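Demethylmenaquinone Methyltransferase (Thermus thermophilus, PDB 1J3L) is a member of the RraA-like family, a mixed alpha/beta fold, and assembles here with two further copies of itself. Local coordinates at residues E16-V21 against D148-L153; V35-V40 against V126-K131; L46-L51 against G75-R80. All coordinates share one frame; numbering follows the deposited sequence.

How the contacts relate
The three contacts are nested along the chain: contact 3 sits inside the loop closed by contact 2, and contact 2 inside the loop closed by contact 1. Contacts 1 and 2 both reach the same mixed sheet; their centres are about 16 Å apart, and L152 touches V35 between them. Contact 2 passes straight on to contact 3, because strand 31-39 leads into helix 45-51: L38 lies against L46 and V47, and R36 against V50. Contacts 1 and 3 are on opposite sides of the chain's centre, with nearest atoms about 15 Å apart. Residues near both chain ends thus join the sheet at contact 1, beside a second subunit, while helices pack at contact 3.

Contact 1: residues E16-V21 against D148-L153; sequences EALPMV and DGLLLL
L150 O is gripped twice by the neighbouring strand: L18 N donates to it at 2.9 Å, in the plane of the carbonyl, and the CA-H of A17 makes a second, softer contact, A17 CA lying 3.2 Å from L150 O. The return bond of that pair, L150 N to L18 O, measures 3.0 Å and is almost straight, 174° at the hydrogen. Two residues on, E16 and L152 repeat the exchange. L152 N reaches E16 O at 2.8 Å, nearly along the C=O axis, and E16 N closes the ring on L152 O at 2.9 Å. E16-L152 and L18-L150 are therefore hydrogen-bonded antiparallel pairs, with A17-L151 the non-hydrogen-bonded pair between them. Strand 149-153 also pairs with 142-146 as a beta-hairpin, so 16-18 adds a further strand to the sheet on the hairpin's other flank. On the face carrying L18, L150 and L152, L18 and L150 cross obliquely, L18 CD1 meeting L150 CD1 at 4.2 Å, and V135 of strand 135-137 lies over L18 and L152. A17 and L151 turn to the other face, where L151 meets T5 and L8 of helix 5-11. Beyond the strand, the chain turns at M20, an inverse gamma turn closed by a weak bond from V21 N to P19 O. M20 is a selenomethionine: CG stands anti to the backbone N (chi1 -176°), and bends at the next two torsions fold the methyl back, leaving CE only 3.4 Å from G149 CA, a tight fit, and 3.9 Å from L150 CD2. D148 reaches out of the pair altogether: its OD1 accepts a hydrogen bond from T98 N of the second subunit.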
ATOM      1  N   GLU A  16      -0.376  18.686  14.081  1.00 33.21           N
ATOM      2  CA  GLU A  16      -1.281  17.740  13.450  1.00 32.20           C
ATOM      3  C   GLU A  16      -0.396  16.759  12.702  1.00 35.11           C
ATOM      4  O   GLU A  16       0.673  17.129  12.229  1.00 33.80           O
ATOM      5  CB  GLU A  16      -2.201  18.462  12.470  1.00 45.56           C
ATOM      6  CG  GLU A  16      -3.346  19.209  13.120  1.00 56.84           C
ATOM      7  CD  GLU A  16      -4.463  18.285  13.531  1.00 69.14           C
ATOM      8  OE1 GLU A  16      -4.198  17.382  14.352  1.00 70.44           O
ATOM      9  OE2 GLU A  16      -5.600  18.459  13.031  1.00 66.89           O
ATOM     10  N   ALA A  17      -0.832  15.510  12.601  1.00 36.57           N
ATOM     11  CA  ALA A  17      -0.038  14.497  11.920  1.00 37.45           C
ATOM     12  C   ALA A  17      -0.871  13.595  11.007  1.00 37.10           C
ATOM     13  O   ALA A  17      -2.045  13.315  11.273  1.00 25.17           O
ATOM     14  CB  ALA A  17       0.712  13.646  12.952  1.00 32.26           C
ATOM     15  N   LEU A  18      -0.249  13.162   9.918  1.00 28.71           N
ATOM     16  CA  LEU A  18      -0.888  12.270   8.969  1.00 29.40           C
ATOM     17  C   LEU A  18      -0.025  11.019   8.848  1.00 28.39           C
ATOM     18  O   LEU A  18       1.208  11.099   8.845  1.00 32.97           O
ATOM     19  CB  LEU A  18      -1.032  12.948   7.604  1.00 29.18           C
ATOM     20  CG  LEU A  18      -2.168  13.967   7.500  1.00 39.49           C
ATOM     21  CD1 LEU A  18      -2.137  14.668   6.161  1.00 34.01           C
ATOM     22  CD2 LEU A  18      -3.484  13.248   7.689  1.00 41.26           C
ATOM     23  N   PRO A  19      -0.661   9.839   8.787  1.00 22.52           N
ATOM     24  CA  PRO A  19       0.104   8.596   8.662  1.00 23.88           C
ATOM     25  C   PRO A  19       0.754   8.533   7.279  1.00 21.43           C
ATOM     26  O   PRO A  19       0.322   9.218   6.349  1.00 18.82           O
ATOM     27  CB  PRO A  19      -0.957   7.512   8.868  1.00 19.01           C
ATOM     28  CG  PRO A  19      -2.210   8.174   8.341  1.00 17.79           C
ATOM     29  CD  PRO A  19      -2.107   9.570   8.882  1.00 18.49           C
HETATM   30  N   MSE A  20       1.798   7.725   7.155  1.00 28.46           N
HETATM   31  CA  MSE A  20       2.488   7.583   5.883  1.00 28.96           C
HETATM   32  C   MSE A  20       1.705   6.643   4.971  1.00 28.46           C
HETATM   33  O   MSE A  20       2.102   5.504   4.753  1.00 27.73           O
HETATM   34  CB  MSE A  20       3.915   7.055   6.105  1.00 26.35           C
HETATM   35  CG  MSE A  20       4.755   6.972   4.829  1.00 28.34           C
HETATM   36 SE   MSE A  20       4.337   8.381   3.570  1.00 36.78          SE
HETATM   37  CE  MSE A  20       4.926   9.889   4.601  1.00 42.15           C
ATOM     38  N   VAL A  21       0.582   7.135   4.453  1.00 26.50           N
ATOM     39  CA  VAL A  21      -0.279   6.367   3.562  1.00 24.44           C
ATOM     40  C   VAL A  21      -0.133   6.888   2.124  1.00 28.82           C
ATOM     41  O   VAL A  21      -0.965   6.628   1.257  1.00 18.22           O
ATOM     42  CB  VAL A  21      -1.751   6.459   4.009  1.00 31.52           C
ATOM     43  CG1 VAL A  21      -1.895   5.876   5.404  1.00 44.17           C
ATOM     44  CG2 VAL A  21      -2.221   7.909   3.998  1.00 27.90           C
ATOM     45  N   ASP A 148       8.041   8.154   8.535  1.00 24.99           N
ATOM     46  CA  ASP A 148       7.036   7.923   9.564  1.00 26.47           C
ATOM     47  C   ASP A 148       5.783   8.751   9.341  1.00 25.53           C
ATOM     48  O   ASP A 148       4.849   8.688  10.139  1.00 26.76           O
ATOM     49  CB  ASP A 148       7.591   8.222  10.964  1.00 32.80           C
ATOM     50  CG  ASP A 148       8.742   7.306  11.350  1.00 37.69           C
ATOM     51  OD1 ASP A 148       8.572   6.070  11.286  1.00 36.13           O
ATOM     52  OD2 ASP A 148       9.815   7.829  11.725  1.00 42.56           O
ATOM     53  N   GLY A 149       5.760   9.537   8.270  1.00 21.80           N
ATOM     54  CA  GLY A 149       4.583  10.341   8.004  1.00 24.71           C
ATOM     55  C   GLY A 149       4.802  11.835   7.846  1.00 25.18           C
ATOM     56  O   GLY A 149       5.907  12.293   7.562  1.00 26.05           O
ATOM     57  N   LEU A 150       3.729  12.596   8.039  1.00 28.03           N
ATOM     58  CA  LEU A 150       3.766  14.048   7.887  1.00 28.11           C
ATOM     59  C   LEU A 150       3.378  14.779   9.161  1.00 30.73           C
ATOM     60  O   LEU A 150       2.350  14.478   9.768  1.00 23.16           O
ATOM     61  CB  LEU A 150       2.800  14.485   6.786  1.00 31.98           C
ATOM     62  CG  LEU A 150       2.758  13.691   5.480  1.00 27.91           C
ATOM     63  CD1 LEU A 150       1.688  14.274   4.569  1.00 40.91           C
ATOM     64  CD2 LEU A 150       4.099  13.745   4.810  1.00 42.90           C
ATOM     65  N   LEU A 151       4.199  15.747   9.555  1.00 34.17           N
ATOM     66  CA  LEU A 151       3.919  16.543  10.741  1.00 31.44           C
ATOM     67  C   LEU A 151       3.661  17.992  10.321  1.00 35.89           C
ATOM     68  O   LEU A 151       4.456  18.592   9.596  1.00 32.20           O
ATOM     69  CB  LEU A 151       5.094  16.495  11.720  1.00 26.07           C
ATOM     70  CG  LEU A 151       4.859  17.200  13.067  1.00 26.08           C
ATOM     71  CD1 LEU A 151       3.772  16.474  13.847  1.00 26.64           C
ATOM     72  CD2 LEU A 151       6.143  17.231  13.873  1.00 19.42           C
ATOM     73  N   LEU A 152       2.539  18.540  10.773  1.00 36.35           N
ATOM     74  CA  LEU A 152       2.159  19.913  10.464  1.00 35.30           C
ATOM     75  C   LEU A 152       2.206  20.762  11.731  1.00 38.41           C
ATOM     76  O   LEU A 152       1.440  20.525  12.663  1.00 34.94           O
ATOM     77  CB  LEU A 152       0.740  19.951   9.895  1.00 38.77           C
ATOM     78  CG  LEU A 152       0.458  19.288   8.548  1.00 28.02           C
ATOM     79  CD1 LEU A 152      -1.036  19.367   8.279  1.00 46.24           C
ATOM     80  CD2 LEU A 152       1.240  19.988   7.442  1.00 35.11           C
ATOM     81  N   LEU A 153       3.096  21.751  11.755  1.00 40.41           N
ATOM     82  CA  LEU A 153       3.253  22.641  12.904  1.00 44.61           C
ATOM     83  C   LEU A 153       2.747  24.036  12.550  1.00 53.30           C
ATOM     84  O   LEU A 153       2.941  24.502  11.426  1.00 61.76           O
ATOM     85  CB  LEU A 153       4.730  22.703  13.307  1.00 38.11           C
ATOM     86  CG  LEU A 153       5.357  21.352  13.667  1.00 33.60           C
ATOM     87  CD1 LEU A 153       6.860  21.465  13.800  1.00 28.05           C
ATOM     88  CD2 LEU A 153       4.743  20.857  14.951  1.00 36.46           C
TER

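Contact 2: residues V35-V40 against V126-K131; sequences VRTLRV and VDVPLK
The backbone supplies one bridge pair and one hydrogen bond. L38 and V126 form an antiparallel non-hydrogen-bonded pair at the end of the short strand 125-126, and just past it D127 N donates to T37 O at 3.0 Å, approaching from well above the carbonyl plane. D127 then takes left-handed helical backbone angles, and the chain bends away from strand 31-39. Side-chain hydrogen bonds follow it round the bend. T37 OG1, set between the backbone N and carbonyl carbon (chi1 68°), donates to V128 O at 2.8 Å. R39 runs out extended to a bend at chi3, and its NH2 reaches P129 O at 2.6 Å, on a lone pair and near the guanidinium plane. D127 also folds back, OD1 taking a long, weak bond from T37 N, so the T37 backbone is held at both N and O by one residue. The charged pair is R36 with D127: NE lies 2.7 Å from OD2, but the bond is bent to 120° and weak; the two planes stand 45° apart. R36 NH2 has a second acidic partner, E53, and R39 forms its salt bridge through NH1 with E125. The apolar contacts are of two sorts. L38 CD1 lies beside V126 CG2 at 3.9 Å, both side chains pointing the same way and touching L46 of helix 45-51. L130 runs opposite to both T37 and R39 as it passes them: its CD1 comes to 3.7 Å from T37 CB, while its CD2 sits over one face of the R39 guanidinium. Where the pairing with strand 125-126 ends, three side chains of strand 31-39 thus hold the bend by two carbonyls and a carboxylate, and the R36 guanidinium would be expected to favour the charged form of D127.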
ATOM      1  N   VAL A  35       4.245  25.528   4.283  1.00 28.12           N
ATOM      2  CA  VAL A  35       3.131  25.014   3.500  1.00 19.50           C
ATOM      3  C   VAL A  35       2.411  26.038   2.630  1.00 27.79           C
ATOM      4  O   VAL A  35       2.163  27.175   3.030  1.00 29.39           O
ATOM      5  CB  VAL A  35       2.063  24.336   4.418  1.00 27.97           C
ATOM      6  CG1 VAL A  35       0.851  23.935   3.609  1.00 19.69           C
ATOM      7  CG2 VAL A  35       2.655  23.116   5.104  1.00 11.96           C
ATOM      8  N   ARG A  36       2.075  25.589   1.429  1.00 29.41           N
ATOM      9  CA  ARG A  36       1.346  26.366   0.441  1.00 34.02           C
ATOM     10  C   ARG A  36       0.254  25.371   0.034  1.00 30.79           C
ATOM     11  O   ARG A  36       0.556  24.224  -0.283  1.00 38.28           O
ATOM     12  CB  ARG A  36       2.250  26.667  -0.751  1.00 35.02           C
ATOM     13  CG  ARG A  36       1.780  27.812  -1.601  1.00 38.22           C
ATOM     14  CD  ARG A  36       2.259  29.147  -1.059  1.00 25.93           C
ATOM     15  NE  ARG A  36       1.607  30.245  -1.764  1.00 46.84           N
ATOM     16  CZ  ARG A  36       1.710  30.469  -3.070  1.00 44.47           C
ATOM     17  NH1 ARG A  36       2.448  29.674  -3.832  1.00 60.43           N
ATOM     18  NH2 ARG A  36       1.062  31.487  -3.617  1.00 54.31           N
ATOM     19  N   THR A  37      -1.003  25.787   0.043  1.00 21.26           N
ATOM     20  CA  THR A  37      -2.080  24.866  -0.295  1.00 24.36           C
ATOM     21  C   THR A  37      -2.757  25.140  -1.622  1.00 31.33           C
ATOM     22  O   THR A  37      -2.602  26.207  -2.224  1.00 35.08           O
ATOM     23  CB  THR A  37      -3.179  24.862   0.780  1.00 25.54           C
ATOM     24  OG1 THR A  37      -3.854  26.131   0.783  1.00 25.19           O
ATOM     25  CG2 THR A  37      -2.571  24.607   2.151  1.00 16.41           C
ATOM     26  N   LEU A  38      -3.534  24.155  -2.055  1.00 26.95           N
ATOM     27  CA  LEU A  38      -4.256  24.237  -3.307  1.00 28.47           C
ATOM     28  C   LEU A  38      -5.333  23.159  -3.324  1.00 30.52           C
ATOM     29  O   LEU A  38      -5.098  22.018  -2.915  1.00 33.69           O
ATOM     30  CB  LEU A  38      -3.275  24.036  -4.456  1.00 25.77           C
ATOM     31  CG  LEU A  38      -3.744  24.143  -5.895  1.00 34.59           C
ATOM     32  CD1 LEU A  38      -4.414  25.486  -6.124  1.00 51.00           C
ATOM     33  CD2 LEU A  38      -2.539  23.974  -6.811  1.00 39.43           C
ATOM     34  N   ARG A  39      -6.521  23.534  -3.772  1.00 28.63           N
ATOM     35  CA  ARG A  39      -7.622  22.593  -3.859  1.00 28.90           C
ATOM     36  C   ARG A  39      -8.091  22.562  -5.299  1.00 35.72           C
ATOM     37  O   ARG A  39      -8.395  23.598  -5.886  1.00 36.67           O
ATOM     38  CB  ARG A  39      -8.778  23.012  -2.950  1.00 36.08           C
ATOM     39  CG  ARG A  39      -9.986  22.097  -3.068  1.00 56.98           C
ATOM     40  CD  ARG A  39     -11.110  22.512  -2.137  1.00 67.28           C
ATOM     41  NE  ARG A  39     -10.720  22.412  -0.733  1.00 65.73           N
ATOM     42  CZ  ARG A  39     -10.656  23.444   0.102  1.00 67.77           C
ATOM     43  NH1 ARG A  39     -10.960  24.666  -0.324  1.00 65.01           N
ATOM     44  NH2 ARG A  39     -10.283  23.256   1.363  1.00 55.36           N
ATOM     45  N   VAL A  40      -8.119  21.366  -5.873  1.00 32.48           N
ATOM     46  CA  VAL A  40      -8.560  21.189  -7.244  1.00 25.45           C
ATOM     47  C   VAL A  40      -9.157  19.805  -7.362  1.00 29.13           C
ATOM     48  O   VAL A  40      -9.130  19.008  -6.418  1.00 23.87           O
ATOM     49  CB  VAL A  40      -7.399  21.286  -8.263  1.00 25.94           C
ATOM     50  CG1 VAL A  40      -6.771  22.649  -8.205  1.00 27.72           C
ATOM     51  CG2 VAL A  40      -6.354  20.190  -7.991  1.00 26.42           C
ATOM     52  N   VAL A 126      -6.647  28.639  -4.230  1.00 42.38           N
ATOM     53  CA  VAL A 126      -5.256  28.781  -3.825  1.00 37.37           C
ATOM     54  C   VAL A 126      -5.117  29.275  -2.380  1.00 40.50           C
ATOM     55  O   VAL A 126      -5.827  30.181  -1.949  1.00 49.75           O
ATOM     56  CB  VAL A 126      -4.526  29.758  -4.762  1.00 39.67           C
ATOM     57  CG1 VAL A 126      -3.039  29.764  -4.453  1.00 35.09           C
ATOM     58  CG2 VAL A 126      -4.786  29.366  -6.214  1.00 34.16           C
ATOM     59  N   ASP A 127      -4.182  28.672  -1.650  1.00 44.56           N
ATOM     60  CA  ASP A 127      -3.904  29.000  -0.255  1.00 38.88           C
ATOM     61  C   ASP A 127      -5.127  29.088   0.668  1.00 42.29           C
ATOM     62  O   ASP A 127      -5.297  30.063   1.404  1.00 39.15           O
ATOM     63  CB  ASP A 127      -3.074  30.290  -0.169  1.00 30.64           C
ATOM     64  CG  ASP A 127      -1.593  30.061  -0.482  1.00 31.04           C
ATOM     65  OD1 ASP A 127      -0.969  29.183   0.150  1.00 47.60           O
ATOM     66  OD2 ASP A 127      -1.043  30.765  -1.349  1.00 35.58           O
ATOM     67  N   VAL A 128      -5.969  28.055   0.621  1.00 34.61           N
ATOM     68  CA  VAL A 128      -7.163  27.969   1.463  1.00 35.48           C
ATOM     69  C   VAL A 128      -6.986  26.833   2.462  1.00 40.83           C
ATOM     70  O   VAL A 128      -6.214  25.903   2.222  1.00 41.95           O
ATOM     71  CB  VAL A 128      -8.431  27.652   0.654  1.00 38.01           C
ATOM     72  CG1 VAL A 128      -8.762  28.796  -0.284  1.00 35.94           C
ATOM     73  CG2 VAL A 128      -8.238  26.360  -0.107  1.00 37.13           C
ATOM     74  N   PRO A 129      -7.690  26.898   3.605  1.00 42.00           N
ATOM     75  CA  PRO A 129      -7.564  25.829   4.596  1.00 42.85           C
ATOM     76  C   PRO A 129      -8.032  24.523   3.961  1.00 38.63           C
ATOM     77  O   PRO A 129      -9.063  24.494   3.291  1.00 45.22           O
ATOM     78  CB  PRO A 129      -8.497  26.288   5.718  1.00 43.84           C
ATOM     79  CG  PRO A 129      -8.428  27.777   5.626  1.00 47.80           C
ATOM     80  CD  PRO A 129      -8.499  28.012   4.135  1.00 41.91           C
ATOM     81  N   LEU A 130      -7.280  23.449   4.161  1.00 36.85           N
ATOM     82  CA  LEU A 130      -7.650  22.155   3.598  1.00 30.79           C
ATOM     83  C   LEU A 130      -7.959  21.176   4.713  1.00 29.76           C
ATOM     84  O   LEU A 130      -7.481  21.327   5.837  1.00 30.33           O
ATOM     85  CB  LEU A 130      -6.499  21.565   2.776  1.00 25.80           C
ATOM     86  CG  LEU A 130      -5.820  22.349   1.662  1.00 27.84           C
ATOM     87  CD1 LEU A 130      -4.634  21.530   1.182  1.00 30.37           C
ATOM     88  CD2 LEU A 130      -6.779  22.628   0.523  1.00 20.84           C
ATOM     89  N   LYS A 131      -8.745  20.157   4.389  1.00 32.51           N
ATOM     90  CA  LYS A 131      -9.084  19.118   5.349  1.00 35.67           C
ATOM     91  C   LYS A 131      -8.719  17.807   4.656  1.00 25.37           C
ATOM     92  O   LYS A 131      -9.423  17.354   3.756  1.00 29.90           O
ATOM     93  CB  LYS A 131     -10.583  19.149   5.681  1.00 40.28           C
ATOM     94  CG  LYS A 131     -10.973  18.291   6.883  1.00 46.67           C
ATOM     95  CD  LYS A 131     -12.446  17.906   6.850  1.00 54.95           C
ATOM     96  CE  LYS A 131     -12.752  17.042   5.626  1.00 67.38           C
ATOM     97  NZ  LYS A 131     -14.144  16.508   5.610  1.00 69.50           N
TER

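Contact 3: residues L46-L51 against G75-R80; sequences LVRKVL and GNLARR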
ATOM      1  N   LEU A  46      -3.862  25.142 -12.258  1.00 20.14           N
ATOM      2  CA  LEU A  46      -3.473  25.864 -11.051  1.00 25.59           C
ATOM      3  C   LEU A  46      -2.172  25.319 -10.472  1.00 19.95           C
ATOM      4  O   LEU A  46      -1.435  26.046  -9.815  1.00 32.97           O
ATOM      5  CB  LEU A  46      -4.584  25.782  -9.993  1.00 14.01           C
ATOM      6  CG  LEU A  46      -5.671  26.850 -10.147  1.00 34.13           C
ATOM      7  CD1 LEU A  46      -6.858  26.580  -9.228  1.00 30.12           C
ATOM      8  CD2 LEU A  46      -5.055  28.203  -9.849  1.00 35.36           C
ATOM      9  N   VAL A  47      -1.889  24.042 -10.714  1.00 20.97           N
ATOM     10  CA  VAL A  47      -0.661  23.444 -10.199  1.00 19.15           C
ATOM     11  C   VAL A  47       0.531  24.018 -10.941  1.00 27.78           C
ATOM     12  O   VAL A  47       1.568  24.314 -10.344  1.00 37.44           O
ATOM     13  CB  VAL A  47      -0.638  21.907 -10.368  1.00 27.93           C
ATOM     14  CG1 VAL A  47       0.732  21.358  -9.949  1.00 26.39           C
ATOM     15  CG2 VAL A  47      -1.738  21.273  -9.531  1.00 20.35           C
ATOM     16  N   ARG A  48       0.382  24.170 -12.250  1.00 26.21           N
ATOM     17  CA  ARG A  48       1.452  24.717 -13.062  1.00 24.48           C
ATOM     18  C   ARG A  48       1.701  26.185 -12.722  1.00 24.07           C
ATOM     19  O   ARG A  48       2.847  26.591 -12.538  1.00 23.62           O
ATOM     20  CB  ARG A  48       1.122  24.564 -14.550  1.00 20.46           C
ATOM     21  CG  ARG A  48       2.166  25.193 -15.461  1.00 30.65           C
ATOM     22  CD  ARG A  48       1.902  24.880 -16.930  1.00 37.65           C
ATOM     23  NE  ARG A  48       2.359  23.542 -17.312  1.00 40.74           N
ATOM     24  CZ  ARG A  48       3.635  23.168 -17.351  1.00 39.68           C
ATOM     25  NH1 ARG A  48       4.598  24.026 -17.032  1.00 40.23           N
ATOM     26  NH2 ARG A  48       3.947  21.932 -17.712  1.00 40.50           N
ATOM     27  N   LYS A  49       0.629  26.970 -12.617  1.00 22.59           N
ATOM     28  CA  LYS A  49       0.745  28.394 -12.299  1.00 24.50           C
ATOM     29  C   LYS A  49       1.435  28.638 -10.952  1.00 29.67           C
ATOM     30  O   LYS A  49       2.373  29.429 -10.857  1.00 28.91           O
ATOM     31  CB  LYS A  49      -0.638  29.048 -12.285  1.00 36.50           C
ATOM     32  CG  LYS A  49      -0.593  30.551 -12.542  1.00 43.44           C
ATOM     33  CD  LYS A  49      -1.965  31.187 -12.423  1.00 38.02           C
ATOM     34  CE  LYS A  49      -1.917  32.664 -12.783  1.00 46.77           C
ATOM     35  NZ  LYS A  49      -0.910  33.391 -11.960  1.00 52.36           N
ATOM     36  N   VAL A  50       0.974  27.947  -9.913  1.00 26.38           N
ATOM     37  CA  VAL A  50       1.551  28.094  -8.583  1.00 29.82           C
ATOM     38  C   VAL A  50       3.004  27.603  -8.459  1.00 25.42           C
ATOM     39  O   VAL A  50       3.820  28.263  -7.821  1.00 31.78           O
ATOM     40  CB  VAL A  50       0.669  27.378  -7.517  1.00 38.86           C
ATOM     41  CG1 VAL A  50       1.341  27.433  -6.142  1.00 29.20           C
ATOM     42  CG2 VAL A  50      -0.711  28.048  -7.452  1.00 40.35           C
ATOM     43  N   LEU A  51       3.340  26.465  -9.063  1.00 26.51           N
ATOM     44  CA  LEU A  51       4.710  25.963  -8.957  1.00 28.92           C
ATOM     45  C   LEU A  51       5.697  26.838  -9.715  1.00 28.36           C
ATOM     46  O   LEU A  51       6.909  26.679  -9.580  1.00 36.38           O
ATOM     47  CB  LEU A  51       4.811  24.524  -9.462  1.00 18.73           C
ATOM     48  CG  LEU A  51       4.335  23.406  -8.529  1.00 22.18           C
ATOM     49  CD1 LEU A  51       4.458  22.084  -9.240  1.00 32.81           C
ATOM     50  CD2 LEU A  51       5.165  23.383  -7.265  1.00 32.60           C
ATOM     51  N   GLY A  75       6.072  14.428 -15.009  1.00 21.10           N
ATOM     52  CA  GLY A  75       7.495  14.671 -15.036  1.00 18.83           C
ATOM     53  C   GLY A  75       7.838  16.138 -15.221  1.00 26.72           C
ATOM     54  O   GLY A  75       8.750  16.647 -14.577  1.00 30.71           O
ATOM     55  N   ASN A  76       7.107  16.820 -16.097  1.00 34.84           N
ATOM     56  CA  ASN A  76       7.360  18.232 -16.371  1.00 28.67           C
ATOM     57  C   ASN A  76       7.193  19.131 -15.153  1.00 20.71           C
ATOM     58  O   ASN A  76       8.073  19.927 -14.844  1.00 18.92           O
ATOM     59  CB  ASN A  76       6.449  18.741 -17.497  1.00 31.69           C
ATOM     60  CG  ASN A  76       6.717  18.057 -18.829  1.00 41.14           C
ATOM     61  OD1 ASN A  76       7.865  17.822 -19.203  1.00 52.24           O
ATOM     62  ND2 ASN A  76       5.651  17.752 -19.561  1.00 52.54           N
ATOM     63  N   LEU A  77       6.056  19.020 -14.476  1.00 21.62           N
ATOM     64  CA  LEU A  77       5.822  19.848 -13.298  1.00 26.41           C
ATOM     65  C   LEU A  77       6.797  19.525 -12.176  1.00 26.56           C
ATOM     66  O   LEU A  77       7.228  20.413 -11.445  1.00 29.52           O
ATOM     67  CB  LEU A  77       4.378  19.700 -12.810  1.00 17.66           C
ATOM     68  CG  LEU A  77       3.336  20.356 -13.726  1.00 27.37           C
ATOM     69  CD1 LEU A  77       1.962  20.235 -13.094  1.00 16.77           C
ATOM     70  CD2 LEU A  77       3.676  21.839 -13.953  1.00 18.08           C
ATOM     71  N   ALA A  78       7.164  18.257 -12.039  1.00 21.04           N
ATOM     72  CA  ALA A  78       8.105  17.887 -10.994  1.00 26.55           C
ATOM     73  C   ALA A  78       9.413  18.649 -11.210  1.00 20.83           C
ATOM     74  O   ALA A  78       9.955  19.258 -10.280  1.00 22.20           O
ATOM     75  CB  ALA A  78       8.359  16.387 -11.017  1.00 30.11           C
ATOM     76  N   ARG A  79       9.913  18.610 -12.443  1.00 22.82           N
ATOM     77  CA  ARG A  79      11.147  19.293 -12.780  1.00 20.68           C
ATOM     78  C   ARG A  79      10.980  20.796 -12.621  1.00 14.70           C
ATOM     79  O   ARG A  79      11.882  21.463 -12.168  1.00 15.72           O
ATOM     80  CB  ARG A  79      11.562  18.967 -14.219  1.00 22.42           C
ATOM     81  CG  ARG A  79      11.949  17.506 -14.441  1.00 31.32           C
ATOM     82  CD  ARG A  79      12.469  17.220 -15.876  1.00 34.25           C
ATOM     83  NE  ARG A  79      11.430  17.173 -16.916  1.00 25.84           N
ATOM     84  CZ  ARG A  79      10.716  16.095 -17.232  1.00 30.96           C
ATOM     85  NH1 ARG A  79      10.934  14.964 -16.588  1.00 44.21           N
ATOM     86  NH2 ARG A  79       9.765  16.157 -18.164  1.00 50.03           N
ATOM     87  N   ARG A  80       9.820  21.328 -12.992  1.00 15.60           N
ATOM     88  CA  ARG A  80       9.596  22.759 -12.857  1.00 26.10           C
ATOM     89  C   ARG A  80       9.648  23.161 -11.375  1.00 34.24           C
ATOM     90  O   ARG A  80      10.337  24.114 -11.008  1.00 28.35           O
ATOM     91  CB  ARG A  80       8.252  23.158 -13.481  1.00 30.68           C
ATOM     92  CG  ARG A  80       8.179  24.625 -13.840  1.00 46.14           C
ATOM     93  CD  ARG A  80       9.348  25.045 -14.733  1.00 34.20           C
ATOM     94  NE  ARG A  80       9.492  26.496 -14.717  1.00 35.48           N
ATOM     95  CZ  ARG A  80      10.648  27.139 -14.831  1.00 36.55           C
ATOM     96  NH1 ARG A  80      11.778  26.463 -14.977  1.00 24.77           N
ATOM     97  NH2 ARG A  80      10.676  28.461 -14.766  1.00 43.56           N
TER
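L77 lays its CD2 methyl on one face of the R48 guanidinium, over its centre, with L77 CD2 3.6 Å from R48 CZ. R48 arrives there by leaving its helix extended, CG anti to the backbone N (chi1 177°), then bending at chi3 so that the two side chains cross at about a right angle; N76 CB lies at the guanidinium edge, nearest to NH2. The other branch of the same leucine goes deeper: L77 CD1 meets V47 CG1 at 3.6 Å. One turn further along, L51 CD1 lies 3.9 Å from L77 O and close to L77 CB, so L77 is wedged among three residues, V47, R48 and L51. The short helical segments run nearly parallel, 18° apart with axes 10.1 Å from each other. They are the helices of two successive beta-alpha-beta units, linking the parallel strands 31-39, 58-63 and 88-92. V47 rests on L38 and L51 on L60, which ties the helix pair to the sheet. R80 starts out toward helix 45-51 and forms ion pairs with E52 and E83. Its NE stays 6.0 Å from R48 NH1, and those glutamates would ease any repulsion between the like charges. R48 thus contributes a flat surface rather than its charge, and this contact between the helices rests on van der Waals packing.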